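Local coordinates for fiber protein (Raptor siadenovirus a, PDB 5FJL), which forms the trimeric head of the viral fibre and probably mediates attachment of the virion to a receptor on the host cell, at residues V127-Q135 against L146-E156. Residues are numbered along the deposited sequence; the frame is centred on the assembly and turned at random. Where two conformers were deposited one is given.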
loop_
_atom_site.group_PDB
_atom_site.type_symbol
_atom_site.label_atom_id
_atom_site.label_comp_id
_atom_site.label_asym_id
_atom_site.label_seq_id
_atom_site.Cartn_x
_atom_site.Cartn_y
_atom_site.Cartn_z
ATOM N N VAL A 127 3.279 16.191 -16.052
ATOM C CA VAL A 127 2.652 14.922 -15.774
ATOM C C VAL A 127 3.379 14.361 -14.570
ATOM O O VAL A 127 4.618 14.179 -14.605
ATOM C CB VAL A 127 2.763 13.940 -16.932
ATOM C CG1 VAL A 127 2.139 12.587 -16.577
ATOM C CG2 VAL A 127 2.055 14.492 -18.152
ATOM N N TYR A 128 2.634 14.070 -13.508
ATOM C CA TYR A 128 3.203 13.533 -12.268
ATOM C C TYR A 128 2.623 12.141 -12.070
ATOM O O TYR A 128 1.424 11.973 -11.884
ATOM C CB TYR A 128 2.843 14.412 -11.083
ATOM C CG TYR A 128 3.400 15.796 -11.168
ATOM C CD1 TYR A 128 4.768 16.008 -11.061
ATOM C CD2 TYR A 128 2.584 16.897 -11.366
ATOM C CE1 TYR A 128 5.301 17.277 -11.191
ATOM C CE2 TYR A 128 3.103 18.175 -11.452
ATOM C CZ TYR A 128 4.472 18.343 -11.351
ATOM O OH TYR A 128 5.033 19.602 -11.430
ATOM N N ARG A 129 3.484 11.152 -12.021
ATOM C CA ARG A 129 3.120 9.777 -11.797
ATOM C C ARG A 129 3.617 9.402 -10.435
ATOM O O ARG A 129 4.820 9.506 -10.182
ATOM C CB ARG A 129 3.756 8.912 -12.876
ATOM C CG ARG A 129 3.487 7.452 -12.829
ATOM C CD ARG A 129 4.328 6.756 -13.926
ATOM N NE ARG A 129 4.107 5.347 -13.932
ATOM C CZ ARG A 129 3.218 4.714 -14.664
ATOM N NH1 ARG A 129 2.394 5.391 -15.477
ATOM N NH2 ARG A 129 3.145 3.402 -14.646
ATOM N N GLU A 130 2.732 8.972 -9.557
ATOM C CA GLU A 130 3.111 8.797 -8.145
ATOM C C GLU A 130 2.225 7.855 -7.402
ATOM O O GLU A 130 1.065 7.680 -7.709
ATOM C CB GLU A 130 3.147 10.096 -7.396
ATOM C CG GLU A 130 1.940 10.935 -7.542
ATOM C CD GLU A 130 2.106 12.375 -6.970
ATOM O OE1 GLU A 130 2.759 13.275 -7.520
ATOM O OE2 GLU A 130 1.477 12.580 -5.957
ATOM N N LEU A 131 2.795 7.233 -6.353
ATOM C CA LEU A 131 1.993 6.491 -5.393
ATOM C C LEU A 131 1.425 7.489 -4.396
ATOM O O LEU A 131 2.100 8.404 -3.944
ATOM C CB LEU A 131 2.761 5.332 -4.675
ATOM C CG LEU A 131 2.877 3.997 -5.459
ATOM C CD1 LEU A 131 3.802 4.147 -6.665
ATOM C CD2 LEU A 131 3.353 2.856 -4.572
ATOM N N CYS A 132 0.170 7.253 -4.062
ATOM C CA CYS A 132 -0.612 8.110 -3.137
ATOM C C CYS A 132 -1.400 7.219 -2.230
ATOM O O CYS A 132 -1.514 6.017 -2.502
ATOM C CB CYS A 132 -1.639 8.980 -3.885
ATOM S SG CYS A 132 -0.953 10.095 -5.117
ATOM N N MET A 133 -1.978 7.748 -1.166
ATOM C CA MET A 133 -2.967 6.997 -0.395
ATOM C C MET A 133 -4.311 7.662 -0.561
ATOM O O MET A 133 -4.399 8.895 -0.682
ATOM C CB MET A 133 -2.600 6.877 1.045
ATOM C CG MET A 133 -1.282 6.083 1.239
ATOM S SD MET A 133 -1.088 5.348 2.852
ATOM C CE MET A 133 -2.048 3.837 2.559
ATOM N N MET A 134 -5.343 6.868 -0.610
ATOM C CA MET A 134 -6.704 7.413 -0.669
ATOM C C MET A 134 -7.617 6.719 0.267
ATOM O O MET A 134 -7.422 5.569 0.638
ATOM C CB MET A 134 -7.187 7.498 -2.045
ATOM C CG MET A 134 -7.216 6.253 -2.783
ATOM S SD MET A 134 -7.764 6.487 -4.517
ATOM C CE MET A 134 -6.621 7.580 -5.295
ATOM N N GLN A 135 -8.645 7.448 0.696
ATOM C CA GLN A 135 -9.522 6.956 1.738
ATOM C C GLN A 135 -10.900 7.569 1.573
ATOM O O GLN A 135 -10.993 8.757 1.320
ATOM C CB GLN A 135 -8.941 7.388 3.100
ATOM C CG GLN A 135 -9.638 6.890 4.303
ATOM C CD GLN A 135 -8.809 7.088 5.561
ATOM O OE1 GLN A 135 -7.749 7.729 5.541
ATOM N NE2 GLN A 135 -9.236 6.450 6.603
ATOM N N LEU A 146 -14.028 11.403 -1.024
ATOM C CA LEU A 146 -12.780 10.649 -1.293
ATOM C C LEU A 146 -11.617 11.579 -1.059
ATOM O O LEU A 146 -11.557 12.675 -1.619
ATOM C CB LEU A 146 -12.788 10.140 -2.734
ATOM C CG LEU A 146 -11.524 9.372 -3.189
ATOM C CD1 LEU A 146 -11.216 8.184 -2.290
ATOM C CD2 LEU A 146 -11.654 8.910 -4.641
ATOM N N VAL A 147 -10.687 11.176 -0.202
ATOM C CA VAL A 147 -9.547 11.989 0.176
ATOM C C VAL A 147 -8.303 11.358 -0.409
ATOM O O VAL A 147 -8.167 10.124 -0.346
ATOM C CB VAL A 147 -9.406 12.041 1.708
ATOM C CG1 VAL A 147 -8.186 12.851 2.125
ATOM C CG2 VAL A 147 -10.703 12.579 2.329
ATOM N N VAL A 148 -7.436 12.185 -0.988
ATOM C CA VAL A 148 -6.189 11.698 -1.580
ATOM C C VAL A 148 -5.057 12.399 -0.874
ATOM O O VAL A 148 -5.040 13.636 -0.792
ATOM C CB VAL A 148 -6.115 11.986 -3.078
ATOM C CG1 VAL A 148 -4.856 11.405 -3.714
ATOM C CG2 VAL A 148 -7.348 11.456 -3.806
ATOM N N LEU A 149 -4.100 11.623 -0.358
ATOM C CA LEU A 149 -2.923 12.181 0.304
ATOM C C LEU A 149 -1.697 11.935 -0.529
ATOM O O LEU A 149 -1.472 10.827 -1.011
ATOM C CB LEU A 149 -2.710 11.572 1.670
ATOM C CG LEU A 149 -3.862 11.669 2.653
ATOM C CD1 LEU A 149 -3.410 11.087 3.994
ATOM C CD2 LEU A 149 -4.263 13.110 2.880
ATOM N N ARG A 150 -0.894 12.964 -0.741
ATOM C CA ARG A 150 0.277 12.928 -1.588
ATOM C C ARG A 150 1.509 13.344 -0.813
ATOM O O ARG A 150 1.399 13.910 0.294
ATOM C CB ARG A 150 0.103 13.885 -2.766
ATOM C CG ARG A 150 -1.100 13.607 -3.664
ATOM C CD ARG A 150 -1.284 14.670 -4.731
ATOM N NE ARG A 150 -0.067 14.821 -5.495
ATOM C CZ ARG A 150 0.754 15.852 -5.449
ATOM N NH1 ARG A 150 0.491 16.916 -4.696
ATOM N NH2 ARG A 150 1.892 15.835 -6.150
ATOM N N SER A 151 2.671 13.089 -1.391
ATOM C CA SER A 151 3.958 13.459 -0.774
ATOM C C SER A 151 4.328 14.919 -0.946
ATOM O O SER A 151 4.889 15.550 -0.015
ATOM C CB SER A 151 5.097 12.636 -1.358
ATOM O OG SER A 151 6.335 13.105 -0.825
ATOM N N GLU A 152 4.060 15.478 -2.127
ATOM C CA GLU A 152 4.624 16.794 -2.500
ATOM C C GLU A 152 3.659 17.767 -3.159
ATOM O O GLU A 152 3.253 17.544 -4.316
ATOM C CB GLU A 152 5.815 16.592 -3.423
ATOM C CG GLU A 152 6.737 17.809 -3.466
ATOM C CD GLU A 152 7.760 17.735 -4.585
ATOM O OE1 GLU A 152 8.278 16.621 -4.869
ATOM O OE2 GLU A 152 8.024 18.802 -5.190
ATOM N N SER A 153 3.352 18.865 -2.481
ATOM C CA SER A 153 2.506 19.919 -3.050
ATOM C C SER A 153 3.193 20.639 -4.208
ATOM O O SER A 153 4.426 20.748 -4.241
ATOM C CB SER A 153 2.069 20.929 -1.992
ATOM O OG SER A 153 3.184 21.678 -1.575
ATOM N N LYS A 154 2.381 21.052 -5.184
ATOM C CA LYS A 154 2.844 21.808 -6.343
ATOM C C LYS A 154 1.931 23.009 -6.482
ATOM O O LYS A 154 0.715 22.905 -6.260
ATOM C CB LYS A 154 2.752 20.987 -7.638
ATOM C CG LYS A 154 3.432 19.630 -7.616
ATOM C CD LYS A 154 4.937 19.744 -7.654
ATOM C CE LYS A 154 5.509 18.341 -7.668
ATOM N NZ LYS A 154 6.987 18.362 -7.694
ATOM N N HIS A 155 2.493 24.141 -6.905
ATOM C CA HIS A 155 1.706 25.351 -7.155
ATOM C C HIS A 155 1.205 25.330 -8.584
ATOM O O HIS A 155 1.634 26.114 -9.448
ATOM C CB HIS A 155 2.549 26.615 -6.906
ATOM C CG HIS A 155 2.917 26.818 -5.474
ATOM N ND1 HIS A 155 1.976 26.904 -4.467
ATOM C CD2 HIS A 155 4.125 26.981 -4.881
ATOM C CE1 HIS A 155 2.592 27.095 -3.312
ATOM N NE2 HIS A 155 3.895 27.149 -3.537
ATOM N N GLU A 156 0.344 24.347 -8.844
ATOM C CA GLU A 156 -0.209 24.082 -10.182
ATOM C C GLU A 156 -1.629 23.610 -10.019
ATOM O O GLU A 156 -2.015 23.124 -8.971
ATOM C CB GLU A 156 0.564 23.005 -10.917
ATOM C CG GLU A 156 2.002 23.356 -11.224
ATOM C CD GLU A 156 2.753 22.199 -11.789
ATOM O OE1 GLU A 156 2.534 21.864 -12.981
ATOM O OE2 GLU A 156 3.602 21.618 -11.088
HETATM O O HOH W 1 2.182 11.232 -3.634
HETATM O O HOH W 2 3.982 13.846 -4.518
#
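Arg150 and Glu130 form the salt bridge that joins the two segments where their backbones begin to part. The guanidinium takes the carboxylate side-on: NH2 of Arg150 points almost straight at OE1 of Glu130 (3.0 Å, 169°), on the syn lone pair and in the guanidinium plane, whereas NE meets OE2 at 2.8 Å from a tilted approach. Glu130 CG lies between its backbone N and carbonyl carbon (chi1 50°), and from there the extended chain reaches across to the arginine. A water donates to Glu130 OE2 and to Leu131 O while accepting from Ser151 N, bridging the widening gap. Phe121 makes a cation-pi contact with Arg150, whose NH1 also bonds Lys97 O.

Nearer the start of strand 127-135, Tyr128 OH donates a very short bond to Glu156 OE2 (2.5 Å) of the loop, with ring and carboxylate planes 72° apart. Lys154 lays CE off-centre against the same ring, 4.1 Å from its centroid, and its NZ pairs with Glu152 OE2.

Regular antiparallel pairing holds the other end. Met133 with Leu149 and Gln135 with Val147 are hydrogen-bonded pairs, the straightest bond running from Leu149 N to Met133 O (2.8 Å). Between them, Met134 and Val148 form a non-hydrogen-bonded pair whose side chains share one face with Cys132, where Cys132 CB meets Val148 CG1 at 4.0 Å. Met133 and Leu149, on the other face, pack against Leu131 and Leu118 of a neighbouring subunit.

The arrangement is a beta hairpin of strands 127-138 and 144-149 within the antiparallel beta fold of the trimeric adenovirus fibre head.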